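Local coordinates for ABC transporter periplasmic-binding protein YtfQ (PDB 6HB0) that probably binds L-arabinofuranose as the extracytoplasmic receptor of a mycobacterial sugar ABC transporter, at residues G134-D139 with D236-A241; V242-D247 with E293-A298; D247-L252 with N258-C263. All coordinates share one frame; numbering follows the deposited sequence. Where two conformers were deposited one is given.

Contact 1 of 3, residues G134-D139 with D236-A241; sequences GQWVAD and DIKIVA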
loop_
_atom_site.group_PDB
_atom_site.type_symbol
_atom_site.label_atom_id
_atom_site.label_comp_id
_atom_site.label_asym_id
_atom_site.label_seq_id
_atom_site.Cartn_x
_atom_site.Cartn_y
_atom_site.Cartn_z
ATOM N N GLY A 134 -4.536 9.599 -10.958
ATOM C CA GLY A 134 -4.401 10.614 -12.015
ATOM C C GLY A 134 -5.085 10.209 -13.307
ATOM O O GLY A 134 -5.810 11.007 -13.933
ATOM N N GLN A 135 -4.924 8.948 -13.653
ATOM C CA GLN A 135 -5.462 8.438 -14.872
ATOM C C GLN A 135 -6.990 8.413 -14.831
ATOM O O GLN A 135 -7.643 8.622 -15.848
ATOM C CB GLN A 135 -4.864 7.053 -15.152
ATOM C CG GLN A 135 -5.325 6.403 -16.441
ATOM C CD GLN A 135 -4.942 7.247 -17.645
ATOM O OE1 GLN A 135 -3.752 7.555 -17.847
ATOM N NE2 GLN A 135 -5.951 7.662 -18.437
ATOM N N TRP A 136 -7.576 8.193 -13.669
ATOM C CA TRP A 136 -9.010 8.254 -13.527
ATOM C C TRP A 136 -9.476 9.670 -13.742
ATOM O O TRP A 136 -10.492 9.872 -14.388
ATOM C CB TRP A 136 -9.475 7.775 -12.166
ATOM C CG TRP A 136 -10.917 7.932 -11.912
ATOM C CD1 TRP A 136 -11.901 7.016 -12.175
ATOM C CD2 TRP A 136 -11.562 9.070 -11.327
ATOM N NE1 TRP A 136 -13.115 7.528 -11.785
ATOM C CE2 TRP A 136 -12.929 8.784 -11.269
ATOM C CE3 TRP A 136 -11.104 10.301 -10.844
ATOM C CZ2 TRP A 136 -13.856 9.689 -10.758
ATOM C CZ3 TRP A 136 -12.040 11.224 -10.359
ATOM C CH2 TRP A 136 -13.399 10.889 -10.317
ATOM N N VAL A 137 -8.763 10.646 -13.203
ATOM C CA VAL A 137 -9.122 12.041 -13.432
ATOM C C VAL A 137 -9.058 12.343 -14.937
ATOM O O VAL A 137 -9.996 12.925 -15.470
ATOM C CB VAL A 137 -8.243 13.031 -12.668
ATOM C CG1 VAL A 137 -8.616 14.457 -13.018
ATOM C CG2 VAL A 137 -8.336 12.783 -11.170
ATOM N N ALA A 138 -7.989 11.949 -15.594
ATOM C CA ALA A 138 -7.860 12.169 -17.022
ATOM C C ALA A 138 -8.990 11.555 -17.801
ATOM O O ALA A 138 -9.552 12.230 -18.689
ATOM C CB ALA A 138 -6.544 11.684 -17.539
ATOM N N ASP A 139 -9.358 10.328 -17.453
ATOM C CA ASP A 139 -10.474 9.638 -18.104
ATOM C C ASP A 139 -11.803 10.348 -17.874
ATOM O O ASP A 139 -12.557 10.532 -18.815
ATOM C CB ASP A 139 -10.608 8.176 -17.636
ATOM C CG ASP A 139 -9.467 7.289 -18.110
ATOM O OD1 ASP A 139 -8.667 7.765 -18.953
ATOM O OD2 ASP A 139 -9.355 6.124 -17.610
ATOM N N ASP A 236 -20.222 18.677 -6.507
ATOM C CA ASP A 236 -19.626 19.990 -6.800
ATOM C C ASP A 236 -18.119 19.907 -6.907
ATOM O O ASP A 236 -17.504 20.536 -7.781
ATOM C CB ASP A 236 -19.954 20.962 -5.680
ATOM C CG ASP A 236 -21.452 21.267 -5.578
ATOM O OD1 ASP A 236 -22.108 21.207 -6.656
ATOM O OD2 ASP A 236 -21.941 21.598 -4.461
ATOM N N ILE A 237 -17.533 19.152 -5.976
ATOM C CA ILE A 237 -16.100 18.896 -5.978
ATOM C C ILE A 237 -15.972 17.388 -5.820
ATOM O O ILE A 237 -16.449 16.804 -4.838
ATOM C CB ILE A 237 -15.383 19.597 -4.808
ATOM C CG1 ILE A 237 -15.510 21.124 -4.948
ATOM C CG2 ILE A 237 -13.921 19.195 -4.791
ATOM C CD1 ILE A 237 -14.886 21.955 -3.829
ATOM N N LYS A 238 -15.350 16.770 -6.798
ATOM C CA LYS A 238 -15.132 15.347 -6.818
ATOM C C LYS A 238 -13.876 15.019 -5.996
ATOM O O LYS A 238 -12.962 15.835 -5.865
ATOM C CB LYS A 238 -14.982 14.901 -8.247
ATOM C CG LYS A 238 -16.279 15.068 -9.035
ATOM C CD LYS A 238 -16.268 14.261 -10.329
ATOM C CE LYS A 238 -17.588 14.339 -11.102
ATOM N NZ LYS A 238 -18.744 14.905 -10.348
ATOM N N ILE A 239 -13.855 13.821 -5.422
ATOM C CA ILE A 239 -12.759 13.394 -4.570
ATOM C C ILE A 239 -12.276 12.037 -5.060
ATOM O O ILE A 239 -13.082 11.071 -5.222
ATOM C CB ILE A 239 -13.213 13.270 -3.130
ATOM C CG1 ILE A 239 -13.625 14.628 -2.591
ATOM C CG2 ILE A 239 -12.083 12.705 -2.280
ATOM C CD1 ILE A 239 -14.214 14.587 -1.222
ATOM N N VAL A 240 -10.998 11.976 -5.384
ATOM C CA VAL A 240 -10.354 10.703 -5.722
ATOM C C VAL A 240 -9.303 10.468 -4.627
ATOM O O VAL A 240 -8.550 11.403 -4.283
ATOM C CB VAL A 240 -9.784 10.665 -7.134
ATOM C CG1 VAL A 240 -8.858 11.838 -7.426
ATOM C CG2 VAL A 240 -9.044 9.365 -7.412
ATOM N N ALA A 241 -9.298 9.269 -4.028
ATOM C CA ALA A 241 -8.415 8.981 -2.868
ATOM C C ALA A 241 -7.708 7.676 -2.979
ATOM O O ALA A 241 -8.106 6.807 -3.727
ATOM C CB ALA A 241 -9.181 9.068 -1.583
#
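Flanking the Trp136–Val240 packing, on the side of the helix that does not reach the strand, Gln135 NE2 bonds to Asp139 OD1 at 2.8 Å, one turn further on. The oxygen lies almost exactly in the Gln135 amide plane, whereas the amide meets the carboxylate from above its plane; with an N-H...O angle of 136° the bond is well bent. Contact with strand 238-241 is left to apolar groups. Trp136 has CG anti to the backbone N (chi1 174°), which carries the indole off the helix toward the strand, and its six-membered ring meets the branch point of Val240: CE3 lies 4.0 Å from Val240 CB. Neither a face nor an edge is presented squarely; the ring sits obliquely, and the two side chains run past each other in opposite directions. Val240 divides its surface between two helix residues. While CB and CG2 lie against the indole, CG1 turns the other way and touches Val137 CG2 at 3.9 Å, these two valines crossing at about a right angle. Further out, the aliphatic part of Lys238 borders the indole loosely, CD being 4.4 Å from Trp136 CH2, before its chain leads away from the helix. Tyr259 stacks against the indole on the same side as Val240, nearer the pyrrole ring. Helix 134-139 runs roughly antiparallel (150°) to strand 238-241, with local axes 9.5 Å apart, on one side of the mixed sheet. In that sheet Lys238 and Val240 bond to strand 210-213 through their backbones, while Ile239 points away from helix 126-140 and meets helix 216-228.

Contact 2 of 3, residues V242-D247 with E293-A298; sequences VDATHD and EAFDQA. With ZN (zinc ion), chain G.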
loop_
_atom_site.group_PDB
_atom_site.type_symbol
_atom_site.label_atom_id
_atom_site.label_comp_id
_atom_site.label_asym_id
_atom_site.label_seq_id
_atom_site.Cartn_x
_atom_site.Cartn_y
_atom_site.Cartn_z
ATOM N N VAL A 242 -6.625 7.531 -2.232
ATOM C CA VAL A 242 -5.966 6.260 -2.057
ATOM C C VAL A 242 -6.385 5.636 -0.738
ATOM O O VAL A 242 -6.550 6.331 0.245
ATOM C CB VAL A 242 -4.453 6.461 -2.096
ATOM C CG1 VAL A 242 -3.738 5.125 -1.996
ATOM C CG2 VAL A 242 -4.045 7.210 -3.371
ATOM N N ASP A 243 -6.531 4.306 -0.734
ATOM C CA ASP A 243 -6.793 3.436 0.453
ATOM C C ASP A 243 -8.272 2.991 0.470
ATOM O O ASP A 243 -9.188 3.769 0.735
ATOM C CB ASP A 243 -6.491 4.058 1.816
ATOM C CG ASP A 243 -5.038 4.396 2.057
ATOM O OD1 ASP A 243 -4.115 3.818 1.469
ATOM O OD2 ASP A 243 -4.849 5.264 2.911
ATOM N N ALA A 244 -8.497 1.719 0.210
ATOM C CA ALA A 244 -9.838 1.196 0.189
ATOM C C ALA A 244 -10.199 0.711 1.589
ATOM O O ALA A 244 -10.356 -0.477 1.824
ATOM C CB ALA A 244 -9.906 0.088 -0.821
ATOM N N THR A 245 -10.267 1.638 2.527
ATOM C CA THR A 245 -10.601 1.310 3.887
ATOM C C THR A 245 -12.128 1.353 4.045
ATOM O O THR A 245 -12.881 1.864 3.195
ATOM C CB THR A 245 -10.029 2.361 4.841
ATOM O OG1 THR A 245 -10.635 3.632 4.556
ATOM C CG2 THR A 245 -8.532 2.459 4.726
ATOM N N HIS A 246 -12.591 0.850 5.162
ATOM C CA HIS A 246 -14.022 0.858 5.444
ATOM C C HIS A 246 -14.639 2.292 5.314
ATOM O O HIS A 246 -15.662 2.479 4.635
ATOM C CB HIS A 246 -14.314 0.277 6.848
ATOM C CG HIS A 246 -15.690 -0.313 6.967
ATOM N ND1 HIS A 246 -15.911 -1.676 7.014
ATOM C CD2 HIS A 246 -16.911 0.272 7.002
ATOM C CE1 HIS A 246 -17.220 -1.899 7.041
ATOM N NE2 HIS A 246 -17.847 -0.739 7.047
ATOM N N ASP A 247 -14.031 3.274 5.968
ATOM C CA ASP A 247 -14.619 4.626 6.003
ATOM C C ASP A 247 -14.519 5.340 4.667
ATOM O O ASP A 247 -15.467 6.059 4.273
ATOM C CB ASP A 247 -14.048 5.438 7.144
ATOM C CG ASP A 247 -14.518 4.896 8.517
ATOM O OD1 ASP A 247 -15.459 4.043 8.592
ATOM O OD2 ASP A 247 -13.967 5.326 9.531
ATOM N N GLU A 293 -6.761 -2.834 -5.931
ATOM C CA GLU A 293 -8.175 -2.586 -5.754
ATOM C C GLU A 293 -8.505 -1.229 -6.336
ATOM O O GLU A 293 -7.648 -0.302 -6.353
ATOM C CB GLU A 293 -8.581 -2.589 -4.287
ATOM C CG GLU A 293 -8.303 -3.915 -3.593
ATOM C CD GLU A 293 -8.664 -3.945 -2.107
ATOM O OE1 GLU A 293 -9.766 -3.514 -1.748
ATOM O OE2 GLU A 293 -7.877 -4.497 -1.317
ATOM N N ALA A 294 -9.739 -1.072 -6.805
ATOM C CA ALA A 294 -10.246 0.235 -7.271
ATOM C C ALA A 294 -11.762 0.181 -7.168
ATOM O O ALA A 294 -12.340 -0.837 -7.469
ATOM C CB ALA A 294 -9.856 0.497 -8.679
ATOM N N PHE A 295 -12.393 1.256 -6.731
ATOM C CA PHE A 295 -13.836 1.297 -6.655
ATOM C C PHE A 295 -14.353 2.645 -7.074
ATOM O O PHE A 295 -13.829 3.681 -6.657
ATOM C CB PHE A 295 -14.262 1.079 -5.211
ATOM C CG PHE A 295 -13.850 -0.245 -4.672
ATOM C CD1 PHE A 295 -14.619 -1.367 -4.939
ATOM C CD2 PHE A 295 -12.664 -0.391 -3.941
ATOM C CE1 PHE A 295 -14.246 -2.606 -4.461
ATOM C CE2 PHE A 295 -12.289 -1.630 -3.461
ATOM C CZ PHE A 295 -13.089 -2.741 -3.715
ATOM N N ASP A 296 -15.372 2.636 -7.908
ATOM C CA ASP A 296 -16.262 3.781 -8.029
ATOM C C ASP A 296 -17.436 3.580 -7.076
ATOM O O ASP A 296 -17.440 2.613 -6.298
ATOM C CB ASP A 296 -16.685 3.996 -9.499
ATOM C CG ASP A 296 -17.413 2.793 -10.102
ATOM O OD1 ASP A 296 -17.843 1.855 -9.379
ATOM O OD2 ASP A 296 -17.557 2.846 -11.339
ATOM N N GLN A 297 -18.432 4.464 -7.129
ATOM C CA GLN A 297 -19.539 4.428 -6.157
ATOM C C GLN A 297 -20.353 3.141 -6.271
ATOM O O GLN A 297 -20.680 2.524 -5.251
ATOM C CB GLN A 297 -20.506 5.621 -6.305
ATOM C CG GLN A 297 -21.818 5.429 -5.523
ATOM C CD GLN A 297 -22.846 6.545 -5.743
ATOM O OE1 GLN A 297 -23.091 6.952 -6.866
ATOM N NE2 GLN A 297 -23.448 7.031 -4.664
ATOM N N ALA A 298 -20.692 2.756 -7.498
ATOM C CA ALA A 298 -21.502 1.547 -7.701
ATOM C C ALA A 298 -20.757 0.330 -7.172
ATOM O O ALA A 298 -21.344 -0.464 -6.456
ATOM C CB ALA A 298 -21.840 1.352 -9.134
HETATM ZN ZN ZN G . -17.889 1.205 -12.523
HETATM O O HOH W 1 -20.060 2.338 -12.353
#
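Ala244 CB is the methyl on which this small contact turns, meeting the carboxylate of Glu293 and the ring of Phe295 side by side. Glu293 OE1 comes within 3.7 Å of Ala244 CB, and Phe295 CE2 lies 3.9 Å from the same carbon. The methyl meets the phenyl at its edge, near the ring plane, and Glu293 OE1 also lies in that plane at the edge, so methyl, carboxylate oxygen and ring rim gather in one tight corner. Both strand residues have CG anti to the carbonyl carbon (chi1 -60° and -62°) and direct carboxylate and ring at the same methyl. Ala244 is presented by its backbone: it is the centre of an inverse gamma turn closed by a weak bond from Thr245 N to Asp243 O, and its own N bonds to Glu262 OE1. Away from this corner the segments diverge. His246 and Asp247 are exposed on the helix that Thr245 caps through Gly248 N. At the far end Asp296 caps the helix 297-319 with OD1 and binds a zinc ion with OD2 at 2.0 Å; OD1 stays 3.2 Å from that zinc, so the carboxylate is monodentate, and a water stands 2.5 Å from the metal. The turn after strand 238-242 meets the antiparallel edge strand 292-295 of the mixed sheet. Glu293 and Glu262 can bind a zinc ion, absent from this chain. Glu293 gains nothing polar from the methyl, so across the segments the chemistry is van der Waals packing, and the carboxylate is probably steadied by Asn264 ND2 at OE2 and, weakly, by Arg307 at OE1.

Contact 3 of 3, residues D247-L252 with N258-C263; sequences DGMQAL and NYIVEC. With ZN (zinc ion), chain F.
Ile260 CD1 presses against the helix backbone at Gly248, 3.4 Å from Gly248 O, where the glycine lets the methyl lie directly on the helix backbone. Leu252 completes the grip one turn later. Its two methyls split the work: CD2 rests 3.7 Å from Ile260 CD1 and runs along the isoleucine's CG1 branch, while CD1 sits on the backbone leading into the strand, 3.4 Å from Asn258 C and 3.6 Å from Tyr259 N. The leucine has CG anti to the backbone N (chi1 179°), which throws both methyls down onto the strand, and the two side chains cross obliquely. Around this first shell, Phe295 of the adjoining strand touches Leu252, and Ala300 of helix 297-319 also packs on it. Asn258, pointing away from the helix, is fixed by its amide: OD1 accepts from Ile239 N and ND2 donates to Gly234 O. At the other end of the strand, beyond the packing, Cys263 SG binds a zinc ion at 2.3 Å together with Glu128, Asp292 and a water 2.0 Å from the metal. Helix 247-252 runs nearly antiparallel to strand 259-263, crossing at -153° with the local axes 8.9 Å apart. Such a helix returning over the sheet is the second half of a beta-alpha-beta crossover, here strand 238-242, helix 246-253 and strand 259-263, the repeating unit of the alpha/beta lobes of periplasmic sugar-binding proteins.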
loop_
_atom_site.group_PDB
_atom_site.type_symbol
_atom_site.label_atom_id
_atom_site.label_comp_id
_atom_site.label_asym_id
_atom_site.label_seq_id
_atom_site.Cartn_x
_atom_site.Cartn_y
_atom_site.Cartn_z
ATOM N N ASP A 247 -14.031 3.274 5.968
ATOM C CA ASP A 247 -14.619 4.626 6.003
ATOM C C ASP A 247 -14.519 5.340 4.667
ATOM O O ASP A 247 -15.467 6.059 4.273
ATOM C CB ASP A 247 -14.048 5.438 7.144
ATOM C CG ASP A 247 -14.518 4.896 8.517
ATOM O OD1 ASP A 247 -15.459 4.043 8.592
ATOM O OD2 ASP A 247 -13.967 5.326 9.531
ATOM N N GLY A 248 -13.424 5.081 3.957
ATOM C CA GLY A 248 -13.246 5.557 2.584
ATOM C C GLY A 248 -14.309 5.011 1.673
ATOM O O GLY A 248 -15.007 5.738 0.967
ATOM N N MET A 249 -14.446 3.705 1.696
ATOM C CA MET A 249 -15.459 3.023 0.895
ATOM C C MET A 249 -16.883 3.419 1.281
ATOM O O MET A 249 -17.753 3.442 0.432
ATOM C CB MET A 249 -15.296 1.508 1.024
ATOM C CG MET A 249 -13.948 1.002 0.585
ATOM S SD MET A 249 -14.075 0.630 -1.143
ATOM C CE MET A 249 -15.148 -0.822 -0.994
ATOM N N GLN A 250 -17.122 3.724 2.553
ATOM C CA GLN A 250 -18.423 4.173 2.973
ATOM C C GLN A 250 -18.761 5.535 2.355
ATOM O O GLN A 250 -19.863 5.753 1.831
ATOM C CB GLN A 250 -18.559 4.227 4.506
ATOM C CG GLN A 250 -19.973 4.596 4.975
ATOM C CD GLN A 250 -21.002 3.575 4.530
ATOM O OE1 GLN A 250 -20.889 2.393 4.820
ATOM N NE2 GLN A 250 -21.950 4.013 3.742
ATOM N N ALA A 251 -17.811 6.447 2.401
ATOM C CA ALA A 251 -17.963 7.755 1.701
ATOM C C ALA A 251 -18.243 7.610 0.220
ATOM O O ALA A 251 -19.095 8.285 -0.344
ATOM C CB ALA A 251 -16.723 8.603 1.920
ATOM N N LEU A 252 -17.539 6.699 -0.414
ATOM C CA LEU A 252 -17.712 6.423 -1.811
ATOM C C LEU A 252 -19.091 5.840 -2.104
ATOM O O LEU A 252 -19.763 6.251 -3.042
ATOM C CB LEU A 252 -16.585 5.484 -2.251
ATOM C CG LEU A 252 -16.473 4.985 -3.638
ATOM C CD1 LEU A 252 -16.409 6.144 -4.575
ATOM C CD2 LEU A 252 -15.253 4.097 -3.768
ATOM N N ASN A 258 -15.639 9.902 -5.177
ATOM C CA ASN A 258 -15.945 9.405 -6.508
ATOM C C ASN A 258 -15.125 8.220 -6.918
ATOM O O ASN A 258 -15.561 7.416 -7.750
ATOM C CB ASN A 258 -15.762 10.554 -7.497
ATOM C CG ASN A 258 -16.627 11.756 -7.114
ATOM O OD1 ASN A 258 -16.240 12.561 -6.280
ATOM N ND2 ASN A 258 -17.838 11.810 -7.644
ATOM N N TYR A 259 -13.903 8.086 -6.376
ATOM C CA TYR A 259 -13.058 6.989 -6.784
ATOM C C TYR A 259 -11.992 6.725 -5.718
ATOM O O TYR A 259 -11.414 7.677 -5.129
ATOM C CB TYR A 259 -12.411 7.302 -8.114
ATOM C CG TYR A 259 -11.854 6.114 -8.869
ATOM C CD1 TYR A 259 -12.701 5.119 -9.363
ATOM C CD2 TYR A 259 -10.502 5.992 -9.107
ATOM C CE1 TYR A 259 -12.191 4.020 -10.052
ATOM C CE2 TYR A 259 -9.993 4.909 -9.808
ATOM C CZ TYR A 259 -10.868 3.950 -10.285
ATOM O OH TYR A 259 -10.330 2.916 -10.952
ATOM N N ILE A 260 -11.741 5.427 -5.470
ATOM C CA ILE A 260 -10.677 4.987 -4.591
ATOM C C ILE A 260 -9.773 3.993 -5.307
ATOM O O ILE A 260 -10.239 3.139 -6.068
ATOM C CB ILE A 260 -11.264 4.381 -3.332
ATOM C CG1 ILE A 260 -11.846 5.459 -2.448
ATOM C CG2 ILE A 260 -10.189 3.622 -2.536
ATOM C CD1 ILE A 260 -12.662 4.872 -1.312
ATOM N N VAL A 261 -8.468 4.125 -5.097
ATOM C CA VAL A 261 -7.489 3.177 -5.582
ATOM C C VAL A 261 -6.668 2.661 -4.418
ATOM O O VAL A 261 -6.490 3.375 -3.413
ATOM C CB VAL A 261 -6.529 3.777 -6.648
ATOM C CG1 VAL A 261 -7.320 4.198 -7.868
ATOM C CG2 VAL A 261 -5.778 4.942 -6.105
ATOM N N GLU A 262 -6.124 1.461 -4.552
ATOM C CA GLU A 262 -5.171 0.932 -3.571
ATOM C C GLU A 262 -4.317 -0.064 -4.244
ATOM O O GLU A 262 -4.812 -0.826 -5.066
ATOM C CB GLU A 262 -5.882 0.277 -2.399
ATOM C CG GLU A 262 -4.907 -0.199 -1.331
ATOM C CD GLU A 262 -5.550 -0.877 -0.143
ATOM O OE1 GLU A 262 -6.548 -0.331 0.346
ATOM O OE2 GLU A 262 -5.024 -1.933 0.341
ATOM N N CYS A 263 -3.020 -0.054 -3.938
ATOM C CA CYS A 263 -2.118 -1.118 -4.284
ATOM C C CYS A 263 -1.955 -1.905 -2.978
ATOM O O CYS A 263 -1.508 -1.360 -1.965
ATOM C CB CYS A 263 -0.764 -0.609 -4.742
ATOM S SG CYS A 263 0.350 -1.925 -5.288
HETATM ZN ZN ZN F . -0.442 -2.316 -7.371
HETATM O O HOH W 2 0.480 -3.963 -8.097
#

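From the N terminus, helix 126-140 comes first, and contact 1 closes the long loop from it to strand 238-242. Only then do the other two open: they are in series with contact 1, segment 242-247 following 236-241 directly. Contact 2 spans residues 242 to 298, and contact 3, a short return from helix 246-253 to strand 259-263, lies wholly within that span and shares Asp247 with it. All three converge on one mixed sheet. Strands 238-242 and 259-263 are neighbours, joined by Ile239 O to Asn258 N and Ala241 N to Tyr259 O, and the antiparallel strand 292-295 follows at the edge, so the contacts tie together two helices and three strands adjacent in the sheet.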